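Local atomic coordinates of glycerophosphodiester phosphodiesterase (Cytophaga hutchinsonii ATCC 33406, PDB entry 3CH0), a protein that belongs to the glycerophosphodiester phosphodiesterase family, whose members are built on a TIM-barrel fold of alternating strands and helices. Residues N245-E248 with E249-L253; H148-I151 with A152-C155; V73-A76 with N77-N80; A165-T168 with D169-L173. All coordinates share one frame; numbering follows the deposited sequence. Where two conformers were deposited one is given.

Interaction 1. Residues N245-E248 with E249-L253; sequences NTKE and EIETL. With EDO (1,2-ethanediol), chain H.
Thr246 places its hydroxyl between its own backbone N and carbonyl carbon (chi1 68°). Glu249 keeps CG beside its backbone N (chi1 -70°) and then runs extended back past the start of the helix. These settings bring the hydroxyl to the carboxylate. Thr246 OG1 donates to Glu249 OE2 at 2.6 Å, and that oxygen accepts on its anti lone pair, the one away from OE1. Glu249 N donates back to Thr246 OG1 at 3.3 Å, a weak capping bond. Thr246 is thus the N-cap of helix 247-256. The pairing recalls a capping box, but Glu249 takes the hydroxyl of the cap residue and not its backbone N-H. A carboxylate at this helix end should suit the helix dipole.

A 1,2-ethanediol grips the same carboxylate. Its O1 donates to Glu249 OE1 at 2.6 Å, and its O2 donates to Glu249 OE2 at 2.8 Å. That O2 also accepts from Asn245 N at 2.9 Å. Both carboxylate oxygens are therefore held. Asn245 ND2 bonds to Asp264 OD2 and Asn245 OD1 to Thr263 OG1.

The first regular helical bond, Ile250 N to Thr246 O at 3.2 Å, closes the first turn. Ile250 itself packs inward on Ile261 and Phe269. Lys247, just after the cap residue, is fully extended and brings CE to 3.3 Å from Glu251 OE2. Lys247 NZ stays 4.4 Å from Glu251 OE2, beyond a salt bridge. It bonds instead to Gly1 O, and a water that donates to Glu251 OE2 accepts only weakly from it. A second water joins Glu248 O to Thr252 OG1.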
loop_
_atom_site.group_PDB
_atom_site.type_symbol
_atom_site.label_atom_id
_atom_site.label_comp_id
_atom_site.label_asym_id
_atom_site.label_seq_id
_atom_site.Cartn_x
_atom_site.Cartn_y
_atom_site.Cartn_z
ATOM N N ASN A 245 -9.734 1.559 -11.098
ATOM C CA ASN A 245 -9.296 2.816 -11.694
ATOM C C ASN A 245 -10.313 3.444 -12.662
ATOM O O ASN A 245 -9.961 4.340 -13.423
ATOM C CB ASN A 245 -7.939 2.620 -12.400
ATOM C CG ASN A 245 -6.789 2.463 -11.390
ATOM O OD1 ASN A 245 -7.004 2.802 -10.218
ATOM N ND2 ASN A 245 -5.599 2.075 -11.858
ATOM N N THR A 246 -11.557 2.968 -12.659
ATOM C CA THR A 246 -12.616 3.560 -13.465
ATOM C C THR A 246 -13.838 3.779 -12.602
ATOM O O THR A 246 -14.083 3.013 -11.673
ATOM C CB THR A 246 -12.999 2.774 -14.759
ATOM O OG1 THR A 246 -13.617 1.535 -14.391
ATOM C CG2 THR A 246 -11.779 2.562 -15.615
ATOM N N LYS A 247 -14.609 4.828 -12.904
ATOM C CA LYS A 247 -15.787 5.139 -12.190
ATOM C C LYS A 247 -16.791 3.997 -12.256
ATOM O O LYS A 247 -17.406 3.650 -11.274
ATOM C CB LYS A 247 -16.381 6.417 -12.805
ATOM C CG LYS A 247 -17.718 6.793 -12.251
ATOM C CD LYS A 247 -18.251 8.098 -12.908
ATOM C CE LYS A 247 -19.536 8.580 -12.222
ATOM N NZ LYS A 247 -20.134 9.707 -13.047
ATOM N N GLU A 248 -16.965 3.415 -13.429
ATOM C CA GLU A 248 -18.001 2.408 -13.601
ATOM C C GLU A 248 -17.665 1.167 -12.743
ATOM O O GLU A 248 -18.541 0.541 -12.176
ATOM C CB GLU A 248 -18.109 2.009 -15.070
ATOM C CG GLU A 248 -18.616 3.095 -15.972
ATOM C CD GLU A 248 -17.548 4.126 -16.377
ATOM O OE1 GLU A 248 -16.338 3.971 -16.090
ATOM O OE2 GLU A 248 -17.954 5.135 -16.990
ATOM N N GLU A 249 -16.380 0.779 -12.693
ATOM C CA GLU A 249 -15.988 -0.381 -11.896
ATOM C C GLU A 249 -16.217 -0.147 -10.412
ATOM O O GLU A 249 -16.631 -1.036 -9.675
ATOM C CB GLU A 249 -14.522 -0.779 -12.144
ATOM C CG GLU A 249 -14.220 -1.377 -13.493
ATOM C CD GLU A 249 -12.752 -1.547 -13.630
ATOM O OE1 GLU A 249 -12.230 -2.632 -13.186
ATOM O OE2 GLU A 249 -12.088 -0.603 -14.160
ATOM N N ILE A 250 -15.935 1.083 -9.973
ATOM C CA ILE A 250 -16.156 1.483 -8.565
ATOM C C ILE A 250 -17.650 1.404 -8.249
ATOM O O ILE A 250 -18.066 0.857 -7.221
ATOM C CB ILE A 250 -15.601 2.900 -8.301
ATOM C CG1 ILE A 250 -14.063 2.859 -8.298
ATOM C CG2 ILE A 250 -16.129 3.466 -6.992
ATOM C CD1 ILE A 250 -13.334 4.218 -8.379
ATOM N N GLU A 251 -18.451 1.928 -9.171
ATOM C CA GLU A 251 -19.913 1.893 -8.978
ATOM C C GLU A 251 -20.449 0.458 -8.933
ATOM O O GLU A 251 -21.319 0.148 -8.066
ATOM C CB GLU A 251 -20.589 2.743 -10.059
ATOM C CG GLU A 251 -20.438 4.229 -9.778
ATOM C CD GLU A 251 -20.943 5.136 -10.901
ATOM O OE1 GLU A 251 -20.920 4.706 -12.093
ATOM O OE2 GLU A 251 -21.313 6.283 -10.561
ATOM N N THR A 252 -19.982 -0.422 -9.806
ATOM C CA THR A 252 -20.372 -1.844 -9.762
ATOM C C THR A 252 -20.020 -2.443 -8.404
ATOM O O THR A 252 -20.875 -3.024 -7.741
ATOM C CB THR A 252 -19.741 -2.646 -10.856
ATOM O OG1 THR A 252 -20.311 -2.210 -12.119
ATOM C CG2 THR A 252 -19.984 -4.186 -10.687
ATOM N N LEU A 253 -18.808 -2.205 -7.950
ATOM C CA LEU A 253 -18.418 -2.763 -6.652
ATOM C C LEU A 253 -19.215 -2.224 -5.452
ATOM O O LEU A 253 -19.535 -2.984 -4.524
ATOM C CB LEU A 253 -16.920 -2.525 -6.425
ATOM C CG LEU A 253 -16.044 -3.330 -7.365
ATOM C CD1 LEU A 253 -14.608 -2.765 -7.411
ATOM C CD2 LEU A 253 -16.078 -4.826 -6.957
HETATM C C1 EDO H . -8.813 -2.883 -12.834
HETATM O O1 EDO H . -9.864 -3.470 -13.636
HETATM C C2 EDO H . -8.497 -1.449 -13.275
HETATM O O2 EDO H . -9.523 -0.497 -13.067
HETATM O O HOH W 1 -22.715 8.888 -10.979
HETATM O O HOH W 2 -21.336 0.078 -13.533
#

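Interaction 2. Residues H148-I151 with A152-C155; sequences HPNI and ALFC
His148, Pro149 and Phe154 form the tight side of this helix start. His148 CB lies 3.5 Å from Phe154 CE2, and the imidazole CG is almost as near. The two rings meet obliquely, with planes at 42° and centroids 5.3 Å apart. Phe154 reaches this spot because its CG stands anti to its backbone N (chi1 -159°). Pro149 CD lies 4.1 Å from Phe154 CD2. Pro149 CB also meets Leu153 CD2 at 3.7 Å, the two side chains crossing at about a right angle. Both Pro149 and Phe154 touch Ile46 of strand 39-46, a strand of the barrel. Ile151, Ala152 and Cys155 pack on Tyr183 of helix 178-187.

The looser side is that of Asn150, which is exposed. Asn150 OD1 only rests near Leu153 CB, at 3.6 Å. Asn150 is the N-cap of helix 151-164. Its carbonyl starts the helical bonding: Phe154 N donates to Asn150 O at 2.9 Å, almost straight.

His148 ND1 donates to Pro149 O at 2.9 Å, with the oxygen in the ring plane. His148 NE2 bonds to Thr140 N. Held at both nitrogens, the ring has a fixed rotation, and its proton on ND1 leaves NE2 to accept.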
loop_
_atom_site.group_PDB
_atom_site.type_symbol
_atom_site.label_atom_id
_atom_site.label_comp_id
_atom_site.label_asym_id
_atom_site.label_seq_id
_atom_site.Cartn_x
_atom_site.Cartn_y
_atom_site.Cartn_z
ATOM N N HIS A 148 14.996 -8.184 2.098
ATOM C CA HIS A 148 14.452 -7.571 3.291
ATOM C C HIS A 148 14.810 -8.475 4.482
ATOM O O HIS A 148 15.279 -9.592 4.264
ATOM C CB HIS A 148 12.913 -7.426 3.172
ATOM C CG HIS A 148 12.244 -8.697 2.760
ATOM N ND1 HIS A 148 12.174 -9.828 3.573
ATOM C CD2 HIS A 148 11.629 -9.022 1.598
ATOM C CE1 HIS A 148 11.563 -10.787 2.898
ATOM N NE2 HIS A 148 11.229 -10.335 1.694
ATOM N N PRO A 149 14.581 -8.003 5.708
ATOM C CA PRO A 149 14.903 -8.847 6.874
ATOM C C PRO A 149 13.944 -10.058 7.019
ATOM O O PRO A 149 12.979 -10.203 6.307
ATOM C CB PRO A 149 14.689 -7.905 8.051
ATOM C CG PRO A 149 14.625 -6.484 7.460
ATOM C CD PRO A 149 14.082 -6.665 6.098
ATOM N N ASN A 150 14.269 -10.874 8.002
ATOM C CA ASN A 150 13.310 -11.829 8.534
ATOM C C ASN A 150 12.038 -11.143 9.005
ATOM O O ASN A 150 11.999 -9.932 9.299
ATOM C CB ASN A 150 13.977 -12.634 9.682
ATOM C CG ASN A 150 14.494 -11.729 10.803
ATOM O OD1 ASN A 150 15.406 -10.931 10.557
ATOM N ND2 ASN A 150 13.927 -11.843 12.007
ATOM N N ILE A 151 11.003 -11.965 9.125
ATOM C CA ILE A 151 9.660 -11.483 9.410
ATOM C C ILE A 151 9.632 -10.644 10.679
ATOM O O ILE A 151 9.037 -9.574 10.695
ATOM C CB ILE A 151 8.644 -12.647 9.441
ATOM C CG1 ILE A 151 8.361 -13.149 8.047
ATOM C CG2 ILE A 151 7.395 -12.273 10.210
ATOM C CD1 ILE A 151 7.481 -12.212 7.192
ATOM N N ALA A 152 10.178 -11.174 11.779
ATOM C CA ALA A 152 10.106 -10.442 13.053
ATOM C C ALA A 152 10.706 -9.051 12.945
ATOM O O ALA A 152 10.100 -8.094 13.434
ATOM C CB ALA A 152 10.772 -11.233 14.205
ATOM N N LEU A 153 11.879 -8.951 12.355
ATOM C CA LEU A 153 12.594 -7.653 12.261
ATOM C C LEU A 153 11.829 -6.705 11.333
ATOM O O LEU A 153 11.709 -5.506 11.645
ATOM C CB LEU A 153 14.055 -7.816 11.787
ATOM C CG LEU A 153 14.867 -6.514 11.739
ATOM C CD1 LEU A 153 14.774 -5.729 13.084
ATOM C CD2 LEU A 153 16.271 -6.867 11.246
ATOM N N PHE A 154 11.399 -7.210 10.159
ATOM C CA PHE A 154 10.643 -6.388 9.196
ATOM C C PHE A 154 9.451 -5.799 9.941
ATOM O O PHE A 154 9.192 -4.602 9.917
ATOM C CB PHE A 154 10.256 -7.263 7.998
ATOM C CG PHE A 154 9.930 -6.532 6.702
ATOM C CD1 PHE A 154 9.410 -5.239 6.684
ATOM C CD2 PHE A 154 10.051 -7.222 5.504
ATOM C CE1 PHE A 154 9.064 -4.629 5.520
ATOM C CE2 PHE A 154 9.705 -6.600 4.289
ATOM C CZ PHE A 154 9.208 -5.298 4.316
ATOM N N CYS A 155 8.681 -6.657 10.604
ATOM C CA CYS A 155 7.475 -6.185 11.274
ATOM C C CYS A 155 7.787 -5.273 12.460
ATOM O O CYS A 155 7.117 -4.285 12.715
ATOM C CB CYS A 155 6.584 -7.359 11.744
ATOM S SG CYS A 155 5.878 -8.302 10.364
#

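Interaction 3. Residues V73-A76 with N77-N80; sequences VTEA and NEKN
Val73 touches the following turn through one methyl. Its CG1 meets Glu78 CB at 3.8 Å, the two side chains crossing at about a right angle. Thr65 also touches Val73.

Thr74 makes all the direct hydrogen bonds with the second segment. Its backbone N donates to Asn77 OD1 at 2.8 Å, with an N-H...O angle of 163°. Asn77 can take this bond because a chi1 of 65° folds its amide back over the turn. Thr74 OG1 lies 3.2 Å from Asn77 OD1, a weak and unsettled bond. Thr74 O then accepts from two backbone donors. Asn77 N lies 3.3 Å from Thr74 O and comes from above the carbonyl plane, 67° out of it. Glu78 N is 2.9 Å from Thr74 O, a weak bond by its angle. The Asn77 N bond closes a beta turn.

Glu75 and Ala76 are the middle residues of that turn, both with helical backbone angles. Glu75 O accepts from two waters. One lies 2.7 Å from Glu75 O and donates also to Glu78 OE2 at 2.7 Å. The other accepts from Lys79 N. The loop follows the short strand 71-72.

Apart from the Val73 methyl, the turn is held by polar groups. Asn77 ND2 donates to Asp72 O while OD1 faces Thr74 N, so the amide has a defined flip. Glu78 OE1 ties the turn to the loop at His62 through His62 ND1, while OE2 is linked through a water back to Glu75 O.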
loop_
_atom_site.group_PDB
_atom_site.type_symbol
_atom_site.label_atom_id
_atom_site.label_comp_id
_atom_site.label_asym_id
_atom_site.label_seq_id
_atom_site.Cartn_x
_atom_site.Cartn_y
_atom_site.Cartn_z
ATOM N N VAL A 73 18.039 2.576 -15.682
ATOM C CA VAL A 73 17.315 1.469 -15.034
ATOM C C VAL A 73 16.355 0.798 -16.014
ATOM O O VAL A 73 15.430 1.417 -16.538
ATOM C CB VAL A 73 16.558 1.901 -13.762
ATOM C CG1 VAL A 73 16.022 0.576 -13.060
ATOM C CG2 VAL A 73 17.424 2.681 -12.818
ATOM N N THR A 74 16.645 -0.463 -16.336
ATOM C CA THR A 74 15.835 -1.265 -17.233
ATOM C C THR A 74 15.337 -2.535 -16.500
ATOM O O THR A 74 15.759 -2.821 -15.374
ATOM C CB THR A 74 16.685 -1.767 -18.433
ATOM O OG1 THR A 74 17.726 -2.597 -17.914
ATOM C CG2 THR A 74 17.290 -0.541 -19.186
ATOM N N GLU A 75 14.470 -3.285 -17.173
ATOM C CA GLU A 75 14.073 -4.612 -16.692
ATOM C C GLU A 75 15.285 -5.492 -16.432
ATOM O O GLU A 75 15.339 -6.231 -15.448
ATOM C CB GLU A 75 13.153 -5.281 -17.692
ATOM C CG GLU A 75 11.799 -4.660 -17.716
ATOM C CD GLU A 75 10.889 -5.292 -18.718
ATOM O OE1 GLU A 75 11.125 -5.109 -19.931
ATOM O OE2 GLU A 75 9.921 -5.956 -18.292
ATOM N N ALA A 76 16.282 -5.371 -17.301
ATOM C CA ALA A 76 17.505 -6.163 -17.214
ATOM C C ALA A 76 18.348 -5.931 -15.982
ATOM O O ALA A 76 18.974 -6.862 -15.509
ATOM C CB ALA A 76 18.347 -5.930 -18.488
ATOM N N ASN A 77 18.405 -4.713 -15.439
ATOM C CA ASN A 77 19.270 -4.435 -14.304
ATOM C C ASN A 77 18.557 -3.986 -12.989
ATOM O O ASN A 77 19.239 -3.798 -11.974
ATOM C CB ASN A 77 20.354 -3.410 -14.669
ATOM C CG ASN A 77 19.784 -2.043 -15.008
ATOM O OD1 ASN A 77 18.577 -1.814 -14.896
ATOM N ND2 ASN A 77 20.669 -1.116 -15.430
ATOM N N GLU A 78 17.231 -3.800 -13.062
ATOM C CA GLU A 78 16.528 -3.121 -11.916
ATOM C C GLU A 78 16.756 -3.840 -10.592
ATOM O O GLU A 78 16.922 -3.228 -9.553
ATOM C CB GLU A 78 15.043 -2.958 -12.188
ATOM C CG GLU A 78 14.276 -4.286 -12.428
ATOM C CD GLU A 78 12.875 -4.088 -12.934
ATOM O OE1 GLU A 78 12.386 -2.937 -12.987
ATOM O OE2 GLU A 78 12.201 -5.093 -13.279
ATOM N N LYS A 79 16.731 -5.177 -10.635
ATOM C CA LYS A 79 16.936 -5.937 -9.398
ATOM C C LYS A 79 18.330 -5.820 -8.823
ATOM O O LYS A 79 18.552 -6.136 -7.654
ATOM C CB LYS A 79 16.497 -7.420 -9.577
ATOM C CG LYS A 79 14.993 -7.499 -9.901
ATOM C CD LYS A 79 14.445 -8.898 -9.767
ATOM C CE LYS A 79 12.973 -8.919 -10.108
ATOM N NZ LYS A 79 12.364 -10.247 -9.802
ATOM N N ASN A 80 19.294 -5.321 -9.613
ATOM C CA ASN A 80 20.611 -4.981 -9.061
ATOM C C ASN A 80 20.602 -3.880 -8.006
ATOM O O ASN A 80 21.529 -3.778 -7.196
ATOM C CB ASN A 80 21.585 -4.508 -10.166
ATOM C CG ASN A 80 21.788 -5.515 -11.259
ATOM O OD1 ASN A 80 21.316 -6.653 -11.201
ATOM N ND2 ASN A 80 22.509 -5.092 -12.285
HETATM O O HOH W 3 16.739 -7.033 -12.999
HETATM O O HOH W 4 13.465 -7.405 -13.905
#

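Interaction 4. Residues A165-T168 with D169-L173; sequences AHIT and DRFTL
Ile167 and Phe171 make the apolar centre of this turn. Ile167 CD1 reaches Phe171 CD2 at 3.7 Å and meets the ring obliquely. A chi1 of 63° tucks Ile167 CG1 in over the main chain, and this directs the ethyl branch to the ring. Its CG2 methyl lies 4.0 Å from Arg170 NH2.

Two backbone bonds bend the chain between these side chains. Arg170 N donates to Ile167 O at 2.9 Å, and Phe171 N donates to Thr168 O at 3.2 Å. Both donors sit above the plane of the carbonyl they use, as suits the short 3-10 turn at Thr168 and Asp169. A water adds a bridge, 3.1 Å from His166 O and 3.0 Å from Asp169 N.

Further out, helix 151-164 ends in a Schellman motif, with His166 at positive phi (57°). Ile162 of that helix touches Ile167, Thr168 and Phe171. The turn thus forms the alpha-to-beta connection of the barrel, leading into strand 171-175. Backbone bonds from Arg170 and Thr172 to Tyr133 set that strand beside strand 132-137.

The guanidinium has its main partners outside the turn. Arg170 NH1 makes a salt bridge to Glu125 and also donates to Ile131 O. The charge is thus paired with a carboxylate of helix 117-127, while the ring of Phe171 remains in apolar company.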
loop_
_atom_site.group_PDB
_atom_site.type_symbol
_atom_site.label_atom_id
_atom_site.label_comp_id
_atom_site.label_asym_id
_atom_site.label_seq_id
_atom_site.Cartn_x
_atom_site.Cartn_y
_atom_site.Cartn_z
ATOM N N ALA A 165 4.637 7.237 16.716
ATOM C CA ALA A 165 3.731 8.297 16.223
ATOM C C ALA A 165 2.351 8.241 16.822
ATOM O O ALA A 165 1.482 9.069 16.486
ATOM C CB ALA A 165 3.634 8.216 14.672
ATOM N N HIS A 166 2.079 7.202 17.616
ATOM C CA HIS A 166 0.795 7.013 18.210
ATOM C C HIS A 166 -0.344 6.956 17.207
ATOM O O HIS A 166 -1.429 7.480 17.432
ATOM C CB HIS A 166 0.542 8.126 19.266
ATOM C CG HIS A 166 1.588 8.145 20.331
ATOM N ND1 HIS A 166 1.497 7.357 21.459
ATOM C CD2 HIS A 166 2.792 8.759 20.393
ATOM C CE1 HIS A 166 2.578 7.530 22.197
ATOM N NE2 HIS A 166 3.386 8.361 21.564
ATOM N N ILE A 167 -0.101 6.234 16.111
ATOM C CA ILE A 167 -1.118 6.106 15.081
ATOM C C ILE A 167 -1.777 4.697 14.983
ATOM O O ILE A 167 -2.559 4.428 14.088
ATOM C CB ILE A 167 -0.592 6.528 13.667
ATOM C CG1 ILE A 167 0.552 5.608 13.209
ATOM C CG2 ILE A 167 -0.174 8.030 13.636
ATOM C CD1 ILE A 167 1.011 5.887 11.796
ATOM N N THR A 168 -1.532 3.853 15.975
ATOM C CA THR A 168 -2.067 2.495 15.998
ATOM C C THR A 168 -3.526 2.368 15.638
ATOM O O THR A 168 -3.873 1.525 14.822
ATOM C CB THR A 168 -1.848 1.874 17.412
ATOM O OG1 THR A 168 -0.446 1.873 17.657
ATOM C CG2 THR A 168 -2.489 0.486 17.531
ATOM N N ASP A 169 -4.395 3.196 16.203
ATOM C CA ASP A 169 -5.818 2.996 16.004
ATOM C C ASP A 169 -6.318 3.486 14.651
ATOM O O ASP A 169 -7.469 3.280 14.334
ATOM C CB ASP A 169 -6.643 3.612 17.130
ATOM C CG ASP A 169 -6.392 2.933 18.467
ATOM O OD1 ASP A 169 -6.006 1.729 18.495
ATOM O OD2 ASP A 169 -6.618 3.607 19.488
ATOM N N ARG A 170 -5.436 4.136 13.881
ATOM C CA ARG A 170 -5.755 4.582 12.520
ATOM C C ARG A 170 -4.910 3.849 11.457
ATOM O O ARG A 170 -4.824 4.303 10.339
ATOM C CB ARG A 170 -5.591 6.109 12.392
ATOM C CG ARG A 170 -6.756 6.815 13.048
ATOM C CD ARG A 170 -6.675 8.315 12.997
ATOM N NE ARG A 170 -5.634 8.824 13.853
ATOM C CZ ARG A 170 -4.530 9.456 13.466
ATOM N NH1 ARG A 170 -4.251 9.728 12.193
ATOM N NH2 ARG A 170 -3.671 9.883 14.384
ATOM N N PHE A 171 -4.306 2.734 11.862
ATOM C CA PHE A 171 -3.372 2.007 11.039
ATOM C C PHE A 171 -3.890 0.618 10.713
ATOM O O PHE A 171 -4.342 -0.125 11.591
ATOM C CB PHE A 171 -2.001 1.844 11.704
ATOM C CG PHE A 171 -0.909 1.701 10.683
ATOM C CD1 PHE A 171 -0.630 0.448 10.127
ATOM C CD2 PHE A 171 -0.212 2.804 10.201
ATOM C CE1 PHE A 171 0.335 0.343 9.075
ATOM C CE2 PHE A 171 0.735 2.656 9.214
ATOM C CZ PHE A 171 1.002 1.447 8.679
ATOM N N THR A 172 -3.837 0.246 9.430
ATOM C CA THR A 172 -4.016 -1.149 9.018
ATOM C C THR A 172 -2.765 -1.641 8.360
ATOM O O THR A 172 -2.193 -0.923 7.547
ATOM C CB THR A 172 -5.191 -1.285 8.002
ATOM O OG1 THR A 172 -6.374 -0.727 8.603
ATOM C CG2 THR A 172 -5.436 -2.736 7.582
ATOM N N LEU A 173 -2.318 -2.833 8.739
ATOM C CA LEU A 173 -1.117 -3.453 8.194
ATOM C C LEU A 173 -1.618 -4.513 7.209
ATOM O O LEU A 173 -2.379 -5.404 7.589
ATOM C CB LEU A 173 -0.270 -4.109 9.296
ATOM C CG LEU A 173 1.124 -4.569 8.932
ATOM C CD1 LEU A 173 1.097 -5.771 7.956
ATOM C CD2 LEU A 173 2.041 -3.388 8.478
HETATM O O HOH W 5 -3.680 5.499 17.994
HETATM O O HOH W 6 -5.513 -0.560 13.920
#

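Overall arrangement
The four contacts are local turns or helix starts, and none touches another. Interaction 1 lies at the surface, about 36 Å centre to centre from interaction 2, on the opposite side of the chain's centre. Both are helix N-termini: in interaction 1 a hydroxyl caps the helix and a carboxylate holds that hydroxyl, whereas interaction 2 packs aromatic and proline side chains. Interactions 2 and 4 come at the start and just after the end of helix 151-164, their nearest atoms about 6 Å apart. Interactions 2, 3 and 4 are partly buried, but only 2 and 4 centre on apolar side chains. Interaction 3 stands in a loop away from the barrel strands and uses an amide, carbonyls and waters.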